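Protease Do-like 1, chloroplastic (Arabidopsis thaliana, PDB 3QO6) is a thylakoid serine protease of the HtrA (Deg) family that acts in the repair of photosystem II during light exposure. Local coordinates at the interface of chains A and B and the interface of chains A and C. Coordinates in Å, arbitrary orientation; residue numbers count along the deposited sequence, not the author numbering. Chains: chain A/B/C, Protease Do-like 1, chloroplastic.

Contact 1: the interface of chains A and B. Residues chain A 42-45; chain B 254, 256, 272, 274, 280.
The backbone of A:Phe43 and A:Thr44 turns at the tip of the chain A loop, with A:Leu45 at positive phi (52°), and presents the A:Phe43 side chain and the A:Thr44 hydroxyl to chain B. A:Phe43, which loses 75 Å² of surface to the partner, is the apolar anchor. Its ring is approached from two directions. The methyl CD2 of B:Leu280 lies over one face, displaced toward the rim, in a CH-pi contact 3.7 Å from the ring centroid; the two side chains cross at about a right angle. At the ring edge, in its plane, CD2 of B:Leu256 stands 3.8 Å from CD1 of A:Phe43. The same B:Leu256 methyl also packs against the backbone carbonyl O of A:Phe43, at 3.4 Å. B:Leu256 holds CG anti to its carbonyl carbon (chi1 -59°), and from there its other methyl, CD1, reaches toward the carbonyl O of A:Ala42. An alanine in place of A:Phe43 would probably leave B:Leu280 CD2 without the ring face it rests on and open a gap beside B:Leu256. The polar part of the contact is made by A:Thr44, whose side-chain hydroxyl OG1 donates a hydrogen bond of 3.2 Å to the backbone carbonyl O of B:Thr272. The donor is tilted 33° from the carbonyl plane. Beside this bond, CB of B:Thr272 lies 3.7 Å from the carbonyl O of A:Phe43. The partner surface is assembled from strands 253-257, 273-274 and 280-281 and the residue B:Thr272, all of the PDZ domain, whereas the chain A loop links strands 30-40 and 47-61 at the protease end of its subunit. A protease loop thus docks on a neighbour's PDZ region, and the two-fold symmetry of the interface repeats the contact with the chains exchanged.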
# COMPACT_ATOMS: atom_id res chain seq x y z
N ALA A 42 -17.37 -0.77 -26.55
CA ALA A 42 -17.84 0.30 -25.67
C ALA A 42 -18.64 1.43 -26.32
O ALA A 42 -19.20 2.27 -25.62
CB ALA A 42 -16.65 0.88 -24.90
N PHE A 43 -18.69 1.45 -27.64
CA PHE A 43 -19.43 2.50 -28.34
C PHE A 43 -20.62 1.94 -29.08
O PHE A 43 -21.70 2.54 -29.10
CB PHE A 43 -18.53 3.22 -29.32
CG PHE A 43 -17.84 4.37 -28.73
CD1 PHE A 43 -18.57 5.37 -28.11
CD2 PHE A 43 -16.47 4.47 -28.77
CE1 PHE A 43 -17.94 6.45 -27.53
CE2 PHE A 43 -15.82 5.55 -28.19
CZ PHE A 43 -16.56 6.54 -27.56
N THR A 44 -20.39 0.79 -29.69
CA THR A 44 -21.38 0.09 -30.47
C THR A 44 -22.05 -0.95 -29.58
O THR A 44 -23.17 -1.37 -29.81
CB THR A 44 -20.67 -0.60 -31.66
OG1 THR A 44 -21.46 -0.46 -32.83
CG2 THR A 44 -20.44 -2.07 -31.38
N LEU A 45 -21.31 -1.33 -28.54
CA LEU A 45 -21.71 -2.32 -27.55
C LEU A 45 -22.18 -3.70 -28.05
O LEU A 45 -22.98 -4.38 -27.38
CB LEU A 45 -22.69 -1.72 -26.54
CG LEU A 45 -23.96 -0.98 -26.96
CD1 LEU A 45 -24.97 -1.98 -27.52
CD2 LEU A 45 -24.52 -0.25 -25.73
N LEU B 254 -24.76 11.41 -26.59
CA LEU B 254 -24.61 10.50 -27.73
C LEU B 254 -25.38 9.21 -27.48
O LEU B 254 -25.01 8.46 -26.57
CB LEU B 254 -23.13 10.17 -27.91
CG LEU B 254 -22.59 9.40 -29.12
CD1 LEU B 254 -21.13 9.11 -28.86
CD2 LEU B 254 -23.33 8.11 -29.34
N LEU B 256 -25.87 5.56 -27.80
CA LEU B 256 -25.07 4.46 -28.26
C LEU B 256 -26.00 3.40 -28.80
O LEU B 256 -25.72 2.77 -29.83
CB LEU B 256 -24.25 3.91 -27.10
CG LEU B 256 -23.31 4.94 -26.44
CD1 LEU B 256 -22.54 4.28 -25.29
CD2 LEU B 256 -22.34 5.50 -27.48
N THR B 272 -25.18 4.10 -32.50
CA THR B 272 -23.83 4.28 -33.03
C THR B 272 -23.40 2.96 -33.65
O THR B 272 -23.58 1.92 -33.02
CB THR B 272 -22.89 4.65 -31.90
OG1 THR B 272 -23.36 5.84 -31.27
CG2 THR B 272 -21.49 4.87 -32.42
N ARG B 274 -20.49 0.94 -36.88
CA ARG B 274 -19.12 0.95 -37.37
C ARG B 274 -18.83 0.81 -38.87
O ARG B 274 -19.07 -0.23 -39.50
CB ARG B 274 -18.27 -0.07 -36.60
CG ARG B 274 -17.97 0.41 -35.20
CD ARG B 274 -16.76 -0.22 -34.56
NE ARG B 274 -16.43 0.55 -33.37
CZ ARG B 274 -15.47 0.25 -32.50
NH1 ARG B 274 -14.72 -0.83 -32.66
NH2 ARG B 274 -15.28 1.03 -31.45
N LEU B 280 -16.11 4.88 -36.44
CA LEU B 280 -17.33 5.09 -35.71
C LEU B 280 -18.36 5.96 -36.39
O LEU B 280 -18.08 7.11 -36.74
CB LEU B 280 -17.00 5.67 -34.33
CG LEU B 280 -17.45 4.83 -33.14
CD1 LEU B 280 -16.65 3.52 -33.07
CD2 LEU B 280 -17.27 5.64 -31.89

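Contact 2: the interface of chains A and C. Residues chain A 150, 154, 170; chain C 140-144.
A:Ser150 and C:Leu144 meet through a pair of hydrogen bonds that tie the end of strand 143-151 in chain A to the start of the equivalent strand of chain C. The backbone N of C:Leu144 donates to the carbonyl O of A:Ser150 over 3.1 Å, nearly straight at the hydrogen (174°) and on a lone pair in the carbonyl plane. In return the hydroxyl OG of A:Ser150 donates to the carbonyl O of C:Leu144 at 2.6 Å, the C=O pointing almost straight at the hydroxyl. With OG anti to its carbonyl carbon (chi1 -74°), the serine uses side chain and backbone together on one partner residue. The other hydrogen bonds converge on the C:Thr143 hydroxyl. NH1 of the A:Arg154 guanidinium reaches OG1 of C:Thr143 at 3.2 Å, with the oxygen close to the guanidinium plane, and the amide NE2 of A:Gln170 gives a second N-H to OG1 at 3.1 Å, the oxygen tilted 20° from the amide plane. OG1 itself donates to the carbonyl O of C:Leu140 within its own chain, which fixes the rotation of the hydroxyl and would leave its oxygen ready to accept from chain A. Apolar contacts are made by C:Leu140, which spreads its branches over two chain A side chains. CD2 of C:Leu140 lies 3.5 Å from CG of A:Arg154. CD1 of C:Leu140 lies 3.6 Å from the amide carbon CD of A:Gln170. The arginine chain, bent at chi2 and chi3, passes over this leucine before its guanidinium reaches C:Thr143. Electrostatics are less direct. The carboxylate of C:Asp141 is not in contact with A:Arg154, although its opposite charge could still steady the guanidinium from a distance. The position of NH2 against the C:Asp141 backbone is doubtful. Between the serine and threonine bonds, methyl CG2 of C:Thr143 rests 3.9 Å from CB of A:Ser150.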
# COMPACT_ATOMS: atom_id res chain seq x y z
N SER A 150 15.80 -30.33 -9.81
CA SER A 150 16.20 -29.89 -8.48
C SER A 150 15.65 -30.75 -7.36
O SER A 150 16.23 -30.81 -6.27
CB SER A 150 15.76 -28.46 -8.25
OG SER A 150 16.58 -27.57 -8.97
N ARG A 154 8.00 -34.23 -5.33
CA ARG A 154 7.50 -33.14 -4.52
C ARG A 154 5.97 -33.16 -4.52
O ARG A 154 5.33 -33.70 -5.43
CB ARG A 154 8.02 -31.81 -5.04
CG ARG A 154 9.19 -31.26 -4.23
CD ARG A 154 10.47 -31.99 -4.53
NE ARG A 154 11.34 -32.15 -3.36
CZ ARG A 154 12.36 -31.35 -3.06
NH1 ARG A 154 12.64 -30.33 -3.82
NH2 ARG A 154 13.12 -31.63 -2.03
N GLN A 170 10.67 -30.92 -9.54
CA GLN A 170 11.08 -29.54 -9.23
C GLN A 170 12.30 -29.20 -10.08
O GLN A 170 13.19 -30.04 -10.25
CB GLN A 170 11.44 -29.39 -7.72
CG GLN A 170 11.84 -27.99 -7.28
CD GLN A 170 12.38 -27.94 -5.84
OE1 GLN A 170 11.88 -28.62 -4.99
NE2 GLN A 170 13.39 -27.10 -5.58
N LEU C 140 11.43 -27.18 0.57
CA LEU C 140 11.65 -28.28 -0.36
C LEU C 140 12.98 -28.94 0.04
O LEU C 140 14.06 -28.45 -0.24
CB LEU C 140 11.68 -27.73 -1.79
CG LEU C 140 10.32 -27.10 -2.18
CD1 LEU C 140 10.48 -26.16 -3.36
CD2 LEU C 140 9.33 -28.22 -2.51
N ASP C 141 12.85 -30.05 0.75
CA ASP C 141 13.95 -30.83 1.30
C ASP C 141 15.12 -31.21 0.38
O ASP C 141 14.93 -31.91 -0.60
CB ASP C 141 13.36 -32.11 1.94
CG ASP C 141 14.37 -32.89 2.78
OD1 ASP C 141 14.73 -32.45 3.91
OD2 ASP C 141 14.81 -33.97 2.32
N HIS C 142 16.33 -30.75 0.70
CA HIS C 142 17.52 -31.12 -0.08
C HIS C 142 17.45 -30.77 -1.56
O HIS C 142 17.75 -31.58 -2.44
CB HIS C 142 17.79 -32.65 0.07
CG HIS C 142 18.31 -33.05 1.42
ND1 HIS C 142 19.42 -33.86 1.57
CD2 HIS C 142 17.89 -32.75 2.67
CE1 HIS C 142 19.67 -34.03 2.86
NE2 HIS C 142 18.75 -33.36 3.55
N THR C 143 17.04 -29.54 -1.84
CA THR C 143 16.94 -29.07 -3.20
C THR C 143 18.33 -28.79 -3.77
O THR C 143 19.19 -28.20 -3.10
CB THR C 143 16.16 -27.77 -3.25
OG1 THR C 143 14.78 -28.06 -3.02
CG2 THR C 143 16.34 -27.09 -4.61
N LEU C 144 18.53 -29.22 -5.00
CA LEU C 144 19.79 -28.96 -5.66
C LEU C 144 19.61 -27.85 -6.70
O LEU C 144 18.66 -27.84 -7.48
CB LEU C 144 20.27 -30.24 -6.36
CG LEU C 144 21.42 -30.07 -7.37
CD1 LEU C 144 22.72 -29.97 -6.63
CD2 LEU C 144 21.46 -31.21 -8.31

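Contact 1 and contact 2 share no residue; the centres of their C-alpha atoms lie about 55 Å apart, and chain A meets chain B at one and chain C at the other. Contact 2 joins protease regions, its centre about 18 Å from C:His71 of the charge relay system. Contact 1 pairs a protease loop with a PDZ region, its centre about 31 Å from B:His71. The interface holding contact 2 is not an exact two-fold, consistent with the trimer typical of HtrA proteases, while the two-fold interface of contact 1 would link such trimers. Together they could build the deposited hexamer, leaving the catalytic residues outside both patches.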